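Local coordinates for protein endoglucanase FnCel5A (Fervidobacterium nodosum, PDB 3NCO) that probably hydrolyses internal beta-1,4-glucosidic bonds of cellulose within a TIM-barrel fold, at residues N240-V245 against K277-I282; S57-I62 against P255-E260; I176-W181 against R188-V193. All blocks are in the same frame, centred on the assembly; numbering follows the deposited sequence.

Contact 1: residues N240-V245 against K277-I282; sequences NHFKYV and KTVRRI
Phe242 meets Ile282 and Val279 where two outer helices of the barrel, 232-252 and 269-285, lie side by side, and the contact illustrates how one aromatic side chain can join neighbouring helices. All of the touching is apolar. The methyl CG2 of Ile282 sits at the root of the ring, 3.7 Å from Phe242 CB and equally near to CG and CD2, so that a single branch covers the start of the side chain. The far end of the ring is met separately: Phe242 CZ lies 3.9 Å from Val279 CG1, one helical turn back along 269-285, and the two side chains run at about a right angle to each other. Phe242 reaches both because its CG stands anti to its own carbonyl carbon (chi1 -80°). CG2 of Ile282, anti to its backbone N, approaches the ring obliquely.

Polar groups take no part across this contact, and the backbone bonds stay within each helix. Tyr244 N bonds Asn240 O at 3.1 Å, and Arg281 N bonds Lys277 O at 2.9 Å. Arg280 points away, its NH2 in a salt bridge to Glu284 and its NE hydrogen-bonded to Ser316 O.

Barrel-strand side chains complete the setting. Phe202 and Tyr204 of strand 198-204 pack edge-to-face with Phe242, and Leu258 of strand 256-261 touches both Phe242 and Val279. Cutting Phe242 back to an alanine is likely to open a gap between the helices and leave Val279 CG1 and the two strand aromatics without the ring they pack on.

With the closest contacts all between buried carbons, the two helices are joined here without directed bonds, and their cohesion probably relies on dispersion forces and the exclusion of water.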
ATOM      1  N   ASN A 240      14.609  15.246  -3.879  1.00 20.34           N
ATOM      2  CA  ASN A 240      13.943  16.463  -3.418  1.00 19.99           C
ATOM      3  C   ASN A 240      12.545  16.071  -2.896  1.00 18.15           C
ATOM      4  O   ASN A 240      12.092  16.540  -1.850  1.00 19.01           O
ATOM      5  CB  ASN A 240      13.891  17.502  -4.582  1.00 21.29           C
ATOM      6  CG  ASN A 240      13.299  18.882  -4.187  1.00 26.79           C
ATOM      7  OD1 ASN A 240      13.874  19.631  -3.371  1.00 28.87           O
ATOM      8  ND2 ASN A 240      12.180  19.239  -4.812  1.00 28.41           N
ATOM      9  N   HIS A 241      11.838  15.237  -3.669  1.00 17.18           N
ATOM     10  CA  HIS A 241      10.498  14.781  -3.246  1.00 17.06           C
ATOM     11  C   HIS A 241      10.538  14.036  -1.889  1.00 17.83           C
ATOM     12  O   HIS A 241       9.696  14.264  -1.008  1.00 18.34           O
ATOM     13  CB  HIS A 241       9.943  13.861  -4.318  1.00 17.80           C
ATOM     14  CG  HIS A 241       9.646  14.569  -5.607  1.00 20.25           C
ATOM     15  ND1 HIS A 241       9.477  13.897  -6.796  1.00 21.94           N
ATOM     16  CD2 HIS A 241       9.485  15.886  -5.889  1.00 20.41           C
ATOM     17  CE1 HIS A 241       9.176  14.762  -7.749  1.00 23.78           C
ATOM     18  NE2 HIS A 241       9.177  15.978  -7.226  1.00 24.77           N
ATOM     19  N   PHE A 242      11.445  13.077  -1.770  1.00 18.45           N
ATOM     20  CA  PHE A 242      11.491  12.214  -0.568  1.00 18.32           C
ATOM     21  C   PHE A 242      12.015  13.002   0.637  1.00 19.07           C
ATOM     22  O   PHE A 242      11.537  12.787   1.777  1.00 18.52           O
ATOM     23  CB  PHE A 242      12.386  10.997  -0.806  1.00 17.97           C
ATOM     24  CG  PHE A 242      11.727   9.896  -1.582  1.00 17.21           C
ATOM     25  CD1 PHE A 242      10.973  10.159  -2.730  1.00 16.66           C
ATOM     26  CD2 PHE A 242      11.796   8.595  -1.119  1.00 20.78           C
ATOM     27  CE1 PHE A 242      10.325   9.098  -3.427  1.00 17.95           C
ATOM     28  CE2 PHE A 242      11.151   7.556  -1.789  1.00 20.20           C
ATOM     29  CZ  PHE A 242      10.456   7.810  -2.956  1.00 16.90           C
ATOM     30  N   LYS A 243      12.948  13.921   0.389  1.00 18.80           N
ATOM     31  CA  LYS A 243      13.393  14.850   1.468  1.00 20.02           C
ATOM     32  C   LYS A 243      12.231  15.669   2.060  1.00 19.36           C
ATOM     33  O   LYS A 243      12.121  15.898   3.280  1.00 18.51           O
ATOM     34  CB  LYS A 243      14.527  15.734   0.975  1.00 20.22           C
ATOM     35  CG  LYS A 243      15.086  16.691   2.056  1.00 21.83           C
ATOM     36  CD  LYS A 243      16.259  17.508   1.499  1.00 24.67           C
ATOM     37  CE  LYS A 243      15.722  18.720   0.784  1.00 29.92           C
ATOM     38  NZ  LYS A 243      16.385  19.963   1.292  1.00 34.82           N
ATOM     39  N   TYR A 244      11.344  16.148   1.183  1.00 18.60           N
ATOM     40  CA  TYR A 244      10.186  16.856   1.652  1.00 19.08           C
ATOM     41  C   TYR A 244       9.371  15.982   2.600  1.00 18.44           C
ATOM     42  O   TYR A 244       8.931  16.454   3.658  1.00 19.32           O
ATOM     43  CB  TYR A 244       9.353  17.296   0.440  1.00 19.03           C
ATOM     44  CG  TYR A 244       8.106  18.071   0.746  1.00 18.86           C
ATOM     45  CD1 TYR A 244       8.183  19.401   1.133  1.00 19.91           C
ATOM     46  CD2 TYR A 244       6.842  17.501   0.547  1.00 17.93           C
ATOM     47  CE1 TYR A 244       7.048  20.137   1.378  1.00 23.98           C
ATOM     48  CE2 TYR A 244       5.650  18.269   0.832  1.00 21.83           C
ATOM     49  CZ  TYR A 244       5.815  19.587   1.235  1.00 22.79           C
ATOM     50  OH  TYR A 244       4.734  20.416   1.491  1.00 26.59           O
ATOM     51  N   VAL A 245       9.152  14.708   2.233  1.00 16.89           N
ATOM     52  CA  VAL A 245       8.365  13.813   3.130  1.00 15.70           C
ATOM     53  C   VAL A 245       9.124  13.536   4.437  1.00 14.49           C
ATOM     54  O   VAL A 245       8.504  13.525   5.519  1.00 16.98           O
ATOM     55  CB  VAL A 245       8.020  12.500   2.436  1.00 15.55           C
ATOM     56  CG1 VAL A 245       7.235  11.503   3.382  1.00 15.99           C
ATOM     57  CG2 VAL A 245       7.172  12.809   1.119  1.00 16.66           C
ATOM     58  N   LYS A 277      15.385   1.080  -8.927  1.00 18.62           N
ATOM     59  CA  LYS A 277      16.535   0.993  -8.051  1.00 18.99           C
ATOM     60  C   LYS A 277      16.762   2.309  -7.340  1.00 18.69           C
ATOM     61  O   LYS A 277      17.069   2.321  -6.147  1.00 21.11           O
ATOM     62  CB  LYS A 277      17.774   0.684  -8.913  1.00 19.65           C
ATOM     63  CG  LYS A 277      19.079   0.617  -8.176  1.00 26.15           C
ATOM     64  CD  LYS A 277      20.168   0.575  -9.242  1.00 31.55           C
ATOM     65  CE  LYS A 277      21.330  -0.344  -8.869  1.00 41.19           C
ATOM     66  NZ  LYS A 277      21.741  -0.337  -7.417  1.00 43.69           N
ATOM     67  N   THR A 278      16.611   3.427  -8.069  1.00 18.77           N
ATOM     68  CA  THR A 278      16.849   4.757  -7.518  1.00 18.24           C
ATOM     69  C   THR A 278      15.807   5.082  -6.439  1.00 17.76           C
ATOM     70  O   THR A 278      16.132   5.547  -5.364  1.00 18.52           O
ATOM     71  CB  THR A 278      16.795   5.811  -8.640  1.00 19.92           C
ATOM     72  OG1 THR A 278      17.885   5.589  -9.542  1.00 23.01           O
ATOM     73  CG2 THR A 278      16.885   7.226  -8.110  1.00 19.70           C
ATOM     74  N   VAL A 279      14.555   4.792  -6.728  1.00 17.53           N
ATOM     75  CA  VAL A 279      13.497   4.991  -5.719  1.00 17.17           C
ATOM     76  C   VAL A 279      13.774   4.146  -4.479  1.00 18.47           C
ATOM     77  O   VAL A 279      13.719   4.656  -3.350  1.00 18.58           O
ATOM     78  CB  VAL A 279      12.096   4.691  -6.305  1.00 18.66           C
ATOM     79  CG1 VAL A 279      11.109   4.711  -5.195  1.00 16.66           C
ATOM     80  CG2 VAL A 279      11.728   5.756  -7.356  1.00 18.20           C
ATOM     81  N   ARG A 280      14.088   2.865  -4.666  1.00 19.36           N
ATOM     82  CA  ARG A 280      14.421   2.011  -3.520  1.00 19.46           C
ATOM     83  C   ARG A 280      15.596   2.585  -2.672  1.00 19.48           C
ATOM     84  O   ARG A 280      15.516   2.665  -1.452  1.00 19.32           O
ATOM     85  CB  ARG A 280      14.746   0.579  -3.946  1.00 20.90           C
ATOM     86  CG  ARG A 280      15.193  -0.233  -2.719  1.00 24.59           C
ATOM     87  CD  ARG A 280      15.771  -1.584  -3.079  1.00 24.16           C
ATOM     88  NE  ARG A 280      16.914  -1.487  -3.978  1.00 34.18           N
ATOM     89  CZ  ARG A 280      18.137  -1.244  -3.578  1.00 33.71           C
ATOM     90  NH1 ARG A 280      19.142  -1.197  -4.440  1.00 35.24           N
ATOM     91  NH2 ARG A 280      18.362  -1.081  -2.289  1.00 39.47           N
ATOM     92  N   ARG A 281      16.698   2.968  -3.330  1.00 19.02           N
ATOM     93  CA  ARG A 281      17.860   3.496  -2.597  1.00 20.57           C
ATOM     94  C   ARG A 281      17.527   4.767  -1.841  1.00 20.17           C
ATOM     95  O   ARG A 281      18.035   4.971  -0.733  1.00 21.62           O
ATOM     96  CB  ARG A 281      18.984   3.832  -3.573  1.00 22.01           C
ATOM     97  CG  ARG A 281      19.591   2.612  -4.244  1.00 25.26           C
ATOM     98  CD  ARG A 281      20.864   2.981  -5.104  1.00 28.48           C
ATOM     99  NE  ARG A 281      20.768   4.301  -5.778  1.00 42.03           N
ATOM    100  CZ  ARG A 281      20.793   4.531  -7.113  1.00 44.64           C
ATOM    101  NH1 ARG A 281      20.901   3.538  -7.990  1.00 44.88           N
ATOM    102  NH2 ARG A 281      20.703   5.785  -7.580  1.00 42.02           N
ATOM    103  N   ILE A 282      16.726   5.647  -2.445  1.00 19.67           N
ATOM    104  CA  ILE A 282      16.416   6.928  -1.801  1.00 20.01           C
ATOM    105  C   ILE A 282      15.418   6.727  -0.647  1.00 20.38           C
ATOM    106  O   ILE A 282      15.530   7.380   0.404  1.00 20.17           O
ATOM    107  CB  ILE A 282      15.921   7.977  -2.820  1.00 21.19           C
ATOM    108  CG1 ILE A 282      17.080   8.329  -3.782  1.00 21.01           C
ATOM    109  CG2 ILE A 282      15.339   9.238  -2.113  1.00 21.71           C
ATOM    110  CD1 ILE A 282      16.697   9.285  -4.935  1.00 23.44           C
TER

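Contact 2: residues S57-I62 against P255-E260; sequences SVRIPI and PIFLGE
Arg59 and Glu260 form a salt bridge across the inside of the barrel, between strands whose axes come no closer than 9.2 Å and whose directions are 55° apart. The tight part of the contact is this ionic tip. Arg59 NH1 donates to Glu260 OE2 at 2.9 Å, with an N-H...O angle of 150°, and the oxygen accepts through its anti lone pair, tilted slightly out of the guanidinium plane. The arginine spans the gap because its CG is anti to the backbone N (chi1 172°) and the chain stays extended as far as NE. Further bonds fix both groups: Arg59 NE pairs with Glu140 and NH1 also donates to Asn25, while Glu260 OE1 is hydrogen-bonded to Tyr205.

The looser part lies lower on the arginine stem. Arg59 CD stands 4.0 Å from Phe257 CZ, at the edge of that ring, and 3.8 Å from Gly259 O, distances of plain van der Waals contact. Gly259 CA in turn lies over one face of the phenyl ring, offset toward its rim. This looser side is also buried, as every touching residue is.

TIM-barrel enzymes carry their active sites at the C-terminal ends of the strands; in family 5 enzymes the seventh strand ends in the nucleophile, a place consistent with that of Glu260.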
ATOM      1  N   SER A  57       7.748  -8.439   3.732  1.00 17.29           N
ATOM      2  CA  SER A  57       6.336  -8.165   4.030  1.00 17.96           C
ATOM      3  C   SER A  57       5.517  -8.132   2.749  1.00 17.80           C
ATOM      4  O   SER A  57       6.073  -8.030   1.638  1.00 17.21           O
ATOM      5  CB  SER A  57       6.231  -6.821   4.753  1.00 19.21           C
ATOM      6  OG  SER A  57       6.639  -5.782   3.878  1.00 18.70           O
ATOM      7  N   VAL A  58       4.213  -8.272   2.931  1.00 16.46           N
ATOM      8  CA  VAL A  58       3.301  -8.202   1.799  1.00 17.26           C
ATOM      9  C   VAL A  58       2.160  -7.280   2.153  1.00 16.58           C
ATOM     10  O   VAL A  58       1.638  -7.310   3.266  1.00 17.01           O
ATOM     11  CB  VAL A  58       2.735  -9.652   1.459  1.00 17.06           C
ATOM     12  CG1 VAL A  58       2.080 -10.345   2.638  1.00 17.24           C
ATOM     13  CG2 VAL A  58       1.936  -9.680   0.192  1.00 21.65           C
ATOM     14  N   ARG A  59       1.780  -6.442   1.182  1.00 16.62           N
ATOM     15  CA  ARG A  59       0.661  -5.549   1.373  1.00 16.05           C
ATOM     16  C   ARG A  59      -0.490  -6.094   0.501  1.00 15.36           C
ATOM     17  O   ARG A  59      -0.274  -6.327  -0.675  1.00 18.65           O
ATOM     18  CB  ARG A  59       1.036  -4.116   0.902  1.00 15.33           C
ATOM     19  CG  ARG A  59      -0.183  -3.199   0.909  1.00 15.28           C
ATOM     20  CD  ARG A  59       0.270  -1.733   0.803  1.00 17.07           C
ATOM     21  NE  ARG A  59      -0.800  -0.730   0.834  1.00 15.91           N
ATOM     22  CZ  ARG A  59      -1.370  -0.176  -0.237  1.00 15.68           C
ATOM     23  NH1 ARG A  59      -1.054  -0.569  -1.474  1.00 14.64           N
ATOM     24  NH2 ARG A  59      -2.285   0.800  -0.031  1.00 14.87           N
ATOM     25  N   ILE A  60      -1.669  -6.287   1.108  1.00 14.87           N
ATOM     26  CA  ILE A  60      -2.813  -6.967   0.443  1.00 14.30           C
ATOM     27  C   ILE A  60      -3.999  -5.960   0.298  1.00 14.97           C
ATOM     28  O   ILE A  60      -4.750  -5.738   1.237  1.00 15.79           O
ATOM     29  CB  ILE A  60      -3.294  -8.222   1.265  1.00 13.88           C
ATOM     30  CG1 ILE A  60      -2.104  -9.148   1.612  1.00 14.21           C
ATOM     31  CG2 ILE A  60      -4.332  -9.028   0.502  1.00 16.52           C
ATOM     32  CD1 ILE A  60      -2.539 -10.393   2.482  1.00 17.42           C
ATOM     33  N   PRO A  61      -4.185  -5.396  -0.907  1.00 15.01           N
ATOM     34  CA  PRO A  61      -5.337  -4.585  -1.280  1.00 15.02           C
ATOM     35  C   PRO A  61      -6.631  -5.441  -1.176  1.00 15.30           C
ATOM     36  O   PRO A  61      -6.656  -6.576  -1.657  1.00 15.29           O
ATOM     37  CB  PRO A  61      -5.002  -4.176  -2.722  1.00 14.09           C
ATOM     38  CG  PRO A  61      -3.382  -4.207  -2.794  1.00 13.37           C
ATOM     39  CD  PRO A  61      -3.127  -5.460  -1.959  1.00 14.87           C
ATOM     40  N   ILE A  62      -7.650  -4.901  -0.494  1.00 15.59           N
ATOM     41  CA  ILE A  62      -8.926  -5.620  -0.303  1.00 16.24           C
ATOM     42  C   ILE A  62     -10.162  -4.723  -0.497  1.00 17.17           C
ATOM     43  O   ILE A  62     -10.299  -3.724   0.186  1.00 16.49           O
ATOM     44  CB  ILE A  62      -8.980  -6.268   1.129  1.00 16.23           C
ATOM     45  CG1 ILE A  62      -7.717  -7.100   1.394  1.00 19.14           C
ATOM     46  CG2 ILE A  62     -10.284  -7.042   1.353  1.00 16.83           C
ATOM     47  CD1 ILE A  62      -7.580  -7.607   2.866  1.00 18.14           C
ATOM     48  N   PRO A 255       6.773   7.507  11.614  1.00 16.38           N
ATOM     49  CA  PRO A 255       7.540   6.810  10.572  1.00 15.44           C
ATOM     50  C   PRO A 255       6.792   6.819   9.245  1.00 16.37           C
ATOM     51  O   PRO A 255       5.585   7.046   9.226  1.00 17.46           O
ATOM     52  CB  PRO A 255       7.582   5.358  11.058  1.00 15.18           C
ATOM     53  CG  PRO A 255       6.863   5.291  12.356  1.00 18.25           C
ATOM     54  CD  PRO A 255       6.076   6.574  12.519  1.00 17.60           C
ATOM     55  N   ILE A 256       7.530   6.537   8.160  1.00 15.78           N
ATOM     56  CA  ILE A 256       6.979   6.595   6.817  1.00 15.32           C
ATOM     57  C   ILE A 256       7.179   5.247   6.097  1.00 15.35           C
ATOM     58  O   ILE A 256       8.306   4.732   6.026  1.00 16.44           O
ATOM     59  CB  ILE A 256       7.737   7.670   5.981  1.00 14.55           C
ATOM     60  CG1 ILE A 256       7.462   9.054   6.550  1.00 15.88           C
ATOM     61  CG2 ILE A 256       7.402   7.579   4.492  1.00 14.27           C
ATOM     62  CD1 ILE A 256       6.029   9.583   6.231  1.00 15.83           C
ATOM     63  N   PHE A 257       6.090   4.757   5.468  1.00 14.28           N
ATOM     64  CA  PHE A 257       6.102   3.581   4.567  1.00 14.44           C
ATOM     65  C   PHE A 257       5.767   4.054   3.167  1.00 15.46           C
ATOM     66  O   PHE A 257       4.736   4.694   2.909  1.00 16.09           O
ATOM     67  CB  PHE A 257       5.024   2.622   5.119  1.00 14.70           C
ATOM     68  CG  PHE A 257       4.594   1.524   4.210  1.00 13.37           C
ATOM     69  CD1 PHE A 257       5.472   0.648   3.545  1.00 14.08           C
ATOM     70  CD2 PHE A 257       3.216   1.285   4.141  1.00 16.17           C
ATOM     71  CE1 PHE A 257       4.928  -0.428   2.827  1.00 16.15           C
ATOM     72  CE2 PHE A 257       2.693   0.264   3.409  1.00 18.53           C
ATOM     73  CZ  PHE A 257       3.515  -0.620   2.796  1.00 16.26           C
ATOM     74  N   LEU A 258       6.674   3.775   2.235  1.00 13.93           N
ATOM     75  CA  LEU A 258       6.380   4.034   0.838  1.00 14.82           C
ATOM     76  C   LEU A 258       5.584   2.806   0.344  1.00 15.80           C
ATOM     77  O   LEU A 258       6.194   1.765   0.001  1.00 15.43           O
ATOM     78  CB  LEU A 258       7.743   4.133   0.088  1.00 13.46           C
ATOM     79  CG  LEU A 258       7.702   4.105  -1.457  1.00 16.23           C
ATOM     80  CD1 LEU A 258       6.822   5.251  -1.928  1.00 15.82           C
ATOM     81  CD2 LEU A 258       9.107   4.203  -2.121  1.00 17.25           C
ATOM     82  N   GLY A 259       4.238   2.923   0.358  1.00 16.29           N
ATOM     83  CA  GLY A 259       3.392   1.738   0.216  1.00 16.05           C
ATOM     84  C   GLY A 259       3.231   1.220  -1.174  1.00 16.68           C
ATOM     85  O   GLY A 259       2.878   0.058  -1.363  1.00 16.04           O
ATOM     86  N   GLU A 260       3.438   2.101  -2.164  1.00 16.23           N
ATOM     87  CA  GLU A 260       3.484   1.607  -3.527  1.00 15.57           C
ATOM     88  C   GLU A 260       4.521   2.391  -4.253  1.00 14.94           C
ATOM     89  O   GLU A 260       4.671   3.595  -4.072  1.00 14.81           O
ATOM     90  CB  GLU A 260       2.170   1.806  -4.272  1.00 15.87           C
ATOM     91  CG  GLU A 260       1.007   1.125  -3.659  1.00 15.70           C
ATOM     92  CD  GLU A 260      -0.276   1.366  -4.428  1.00 15.16           C
ATOM     93  OE1 GLU A 260      -0.246   1.916  -5.568  1.00 17.98           O
ATOM     94  OE2 GLU A 260      -1.419   1.118  -3.849  1.00 13.45           O
TER

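Contact 3: residues I176-W181 against R188-V193; sequences IDVPNW and RELKLV
Leu190 packs against Ile176, Val178 and Pro179 as the chain that leaves the fifth barrel strand folds back against its own path. Its backbone comes near that of Val178, with 6.2 Å between the two CA atoms. At the base of the side chain, CB lies 4.3 Å from Pro179 CD, against the proline ring, whose CG also leans on Glu189 CB. With CG anti to the backbone N (chi1 -176°), the branch point is carried toward segment 176-181 and the two methyls part. CD2 goes to Val178 CG2 at 4.3 Å, a light touch.

This is the crossover from strand 174-177 to strand 198-204, and where a canonical beta-alpha-beta unit would have a helix on the outside of the barrel, it has a loop with a short 3-10 turn. Leu190 packs there, touching Val200 of the next strand and Trp248 of helix 232-252.

The other methyl, CD1, meets Ile176 and the backbone of Asp177. It is 3.9 Å from Ile176 CG2, the two side chains meeting at a slant, and 4.1 Å from Asp177 O, a carbonyl oxygen that accepts a hydrogen bond from Trp154 NE1. Asn155 of helix 151-168 holds the loop on both sides of Leu190, its ND2 donating to Glu189 O and its OD1 accepting from Lys191 N.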
ATOM      1  N   ILE A 176      -1.802   5.083   8.038  1.00 15.18           N
ATOM      2  CA  ILE A 176      -2.611   6.208   7.562  1.00 16.12           C
ATOM      3  C   ILE A 176      -2.068   6.762   6.239  1.00 16.24           C
ATOM      4  O   ILE A 176      -0.920   7.233   6.174  1.00 15.82           O
ATOM      5  CB  ILE A 176      -2.594   7.384   8.623  1.00 17.48           C
ATOM      6  CG1 ILE A 176      -2.921   6.850  10.004  1.00 19.14           C
ATOM      7  CG2 ILE A 176      -3.500   8.527   8.212  1.00 17.24           C
ATOM      8  CD1 ILE A 176      -4.209   6.023  10.098  1.00 22.15           C
ATOM      9  N   ASP A 177      -2.871   6.683   5.183  1.00 13.82           N
ATOM     10  CA  ASP A 177      -2.460   7.198   3.865  1.00 13.30           C
ATOM     11  C   ASP A 177      -2.553   8.702   3.764  1.00 15.96           C
ATOM     12  O   ASP A 177      -3.457   9.316   4.250  1.00 15.22           O
ATOM     13  CB  ASP A 177      -3.349   6.613   2.747  1.00 13.73           C
ATOM     14  CG  ASP A 177      -2.982   5.096   2.440  1.00 13.74           C
ATOM     15  OD1 ASP A 177      -2.777   4.325   3.420  1.00 16.09           O
ATOM     16  OD2 ASP A 177      -2.981   4.683   1.247  1.00 15.34           O
ATOM     17  N   VAL A 178      -1.578   9.237   3.082  1.00 13.86           N
ATOM     18  CA  VAL A 178      -1.588  10.634   2.610  1.00 14.76           C
ATOM     19  C   VAL A 178      -2.769  10.788   1.636  1.00 15.88           C
ATOM     20  O   VAL A 178      -3.042   9.852   0.847  1.00 17.56           O
ATOM     21  CB  VAL A 178      -0.221  10.871   1.938  1.00 14.62           C
ATOM     22  CG1 VAL A 178      -0.262  12.218   1.245  1.00 16.59           C
ATOM     23  CG2 VAL A 178       0.821  10.863   3.058  1.00 14.04           C
ATOM     24  N   PRO A 179      -3.478  11.936   1.696  1.00 15.11           N
ATOM     25  CA  PRO A 179      -4.674  12.137   0.841  1.00 15.16           C
ATOM     26  C   PRO A 179      -4.257  12.524  -0.589  1.00 16.29           C
ATOM     27  O   PRO A 179      -3.065  12.411  -0.939  1.00 16.95           O
ATOM     28  CB  PRO A 179      -5.469  13.227   1.560  1.00 14.47           C
ATOM     29  CG  PRO A 179      -4.383  14.039   2.277  1.00 15.51           C
ATOM     30  CD  PRO A 179      -3.202  13.114   2.564  1.00 15.71           C
ATOM     31  N   ASN A 180      -5.244  12.899  -1.431  1.00 16.15           N
ATOM     32  CA  ASN A 180      -4.994  13.225  -2.848  1.00 18.91           C
ATOM     33  C   ASN A 180      -4.148  12.157  -3.547  1.00 18.09           C
ATOM     34  O   ASN A 180      -3.071  12.414  -4.107  1.00 18.13           O
ATOM     35  CB  ASN A 180      -4.383  14.615  -3.006  1.00 18.30           C
ATOM     36  CG  ASN A 180      -4.878  15.317  -4.253  1.00 27.75           C
ATOM     37  OD1 ASN A 180      -5.775  16.164  -4.192  1.00 30.89           O
ATOM     38  ND2 ASN A 180      -4.288  14.974  -5.397  1.00 33.12           N
ATOM     39  N   TRP A 181      -4.684  10.943  -3.515  1.00 17.64           N
ATOM     40  CA  TRP A 181      -4.016   9.775  -4.136  1.00 18.63           C
ATOM     41  C   TRP A 181      -2.700   9.396  -3.463  1.00 17.87           C
ATOM     42  O   TRP A 181      -1.897   8.651  -4.077  1.00 18.82           O
ATOM     43  CB  TRP A 181      -3.736  10.021  -5.626  1.00 21.63           C
ATOM     44  CG  TRP A 181      -4.907  10.429  -6.348  1.00 25.71           C
ATOM     45  CD1 TRP A 181      -5.177  11.682  -6.887  1.00 29.00           C
ATOM     46  CD2 TRP A 181      -6.008   9.613  -6.662  1.00 25.79           C
ATOM     47  NE1 TRP A 181      -6.383  11.663  -7.511  1.00 30.05           N
ATOM     48  CE2 TRP A 181      -6.921  10.410  -7.400  1.00 22.40           C
ATOM     49  CE3 TRP A 181      -6.314   8.285  -6.426  1.00 22.84           C
ATOM     50  CZ2 TRP A 181      -8.124   9.916  -7.870  1.00 27.59           C
ATOM     51  CZ3 TRP A 181      -7.529   7.785  -6.892  1.00 27.93           C
ATOM     52  CH2 TRP A 181      -8.406   8.596  -7.621  1.00 27.36           C
ATOM     53  N   ARG A 188       1.737  17.446   3.763  1.00 20.75           N
ATOM     54  CA  ARG A 188       1.508  18.520   4.700  1.00 22.10           C
ATOM     55  C   ARG A 188       0.030  18.731   4.986  1.00 20.56           C
ATOM     56  O   ARG A 188      -0.312  19.493   5.883  1.00 22.47           O
ATOM     57  CB  ARG A 188       2.107  19.826   4.154  1.00 23.15           C
ATOM     58  CG  ARG A 188       1.527  20.238   2.750  1.00 26.67           C
ATOM     59  CD  ARG A 188       2.232  21.527   2.256  1.00 29.02           C
ATOM     60  NE  ARG A 188       1.616  22.234   1.125  1.00 36.01           N
ATOM     61  CZ  ARG A 188       1.849  22.040  -0.188  1.00 40.75           C
ATOM     62  NH1 ARG A 188       1.197  22.836  -1.059  1.00 41.03           N
ATOM     63  NH2 ARG A 188       2.674  21.070  -0.667  1.00 36.86           N
ATOM     64  N   GLU A 189      -0.858  18.107   4.206  1.00 18.94           N
ATOM     65  CA  GLU A 189      -2.292  18.310   4.425  1.00 20.48           C
ATOM     66  C   GLU A 189      -2.786  17.327   5.448  1.00 19.60           C
ATOM     67  O   GLU A 189      -3.878  17.459   5.920  1.00 20.86           O
ATOM     68  CB  GLU A 189      -3.096  18.084   3.118  1.00 20.13           C
ATOM     69  CG  GLU A 189      -2.590  18.856   1.906  1.00 25.08           C
ATOM     70  CD  GLU A 189      -2.817  20.342   1.975  1.00 30.28           C
ATOM     71  OE1 GLU A 189      -3.573  20.817   2.863  1.00 31.79           O
ATOM     72  OE2 GLU A 189      -2.228  21.046   1.118  1.00 31.19           O
ATOM     73  N   LEU A 190      -1.985  16.313   5.763  1.00 19.51           N
ATOM     74  CA  LEU A 190      -2.444  15.264   6.691  1.00 19.99           C
ATOM     75  C   LEU A 190      -2.336  15.760   8.121  1.00 20.81           C
ATOM     76  O   LEU A 190      -1.267  16.248   8.523  1.00 23.49           O
ATOM     77  CB  LEU A 190      -1.581  14.016   6.494  1.00 20.45           C
ATOM     78  CG  LEU A 190      -1.896  12.753   7.266  1.00 22.90           C
ATOM     79  CD1 LEU A 190      -3.342  12.282   7.023  1.00 18.41           C
ATOM     80  CD2 LEU A 190      -0.861  11.643   6.910  1.00 19.81           C
ATOM     81  N   LYS A 191      -3.437  15.650   8.887  1.00 20.18           N
ATOM     82  CA  LYS A 191      -3.442  15.988  10.323  1.00 20.87           C
ATOM     83  C   LYS A 191      -3.379  14.695  11.139  1.00 20.70           C
ATOM     84  O   LYS A 191      -4.241  13.820  10.980  1.00 19.93           O
ATOM     85  CB  LYS A 191      -4.688  16.790  10.687  1.00 21.05           C
ATOM     86  CG  LYS A 191      -4.714  17.186  12.097  1.00 26.03           C
ATOM     87  CD  LYS A 191      -6.104  17.592  12.564  1.00 34.99           C
ATOM     88  CE  LYS A 191      -6.498  18.944  12.003  1.00 38.76           C
ATOM     89  NZ  LYS A 191      -7.880  19.223  12.503  1.00 41.43           N
ATOM     90  N   LEU A 192      -2.373  14.582  12.005  1.00 19.99           N
ATOM     91  CA  LEU A 192      -2.173  13.351  12.778  1.00 20.52           C
ATOM     92  C   LEU A 192      -3.068  13.336  14.029  1.00 22.39           C
ATOM     93  O   LEU A 192      -3.871  14.261  14.248  1.00 26.28           O
ATOM     94  CB  LEU A 192      -0.680  13.111  13.059  1.00 20.92           C
ATOM     95  CG  LEU A 192       0.158  12.895  11.799  1.00 19.03           C
ATOM     96  CD1 LEU A 192       1.617  12.681  12.154  1.00 24.21           C
ATOM     97  CD2 LEU A 192      -0.368  11.628  11.083  1.00 20.10           C
ATOM     98  N   VAL A 193      -3.032  12.257  14.763  1.00 20.70           N
ATOM     99  CA  VAL A 193      -3.728  12.157  16.044  1.00 21.11           C
ATOM    100  C   VAL A 193      -2.685  11.666  17.038  1.00 21.07           C
ATOM    101  O   VAL A 193      -1.603  11.241  16.637  1.00 20.45           O
ATOM    102  CB  VAL A 193      -4.905  11.175  15.972  1.00 22.81           C
ATOM    103  CG1 VAL A 193      -6.000  11.760  15.038  1.00 23.13           C
ATOM    104  CG2 VAL A 193      -4.453   9.842  15.507  1.00 22.06           C
TER

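Contact 2 lies inside the barrel, contacts 1 and 3 on its outside. Contact 2 is about 3 Å from the centre of the chain, measured centre to centre, and contacts 1 and 3 lie about 17 and 14 Å out. Strand 256-261 serves two of them: its inward residues make contact 2, while Leu258 CD2 turns outward to within 3.7 Å of Val279 CG1 in contact 1. Strand 174-177 works likewise, with Ile176 facing the loop of contact 3 and Asp177 OD2 facing inward, 4.1 Å from Arg59 NH2 at the probable catalytic centre. On the outside of the barrel, contacts 1 and 3 are joined by a probable hydrogen bond between Tyr244 OH and Arg188 NH2, 3.1 Å apart.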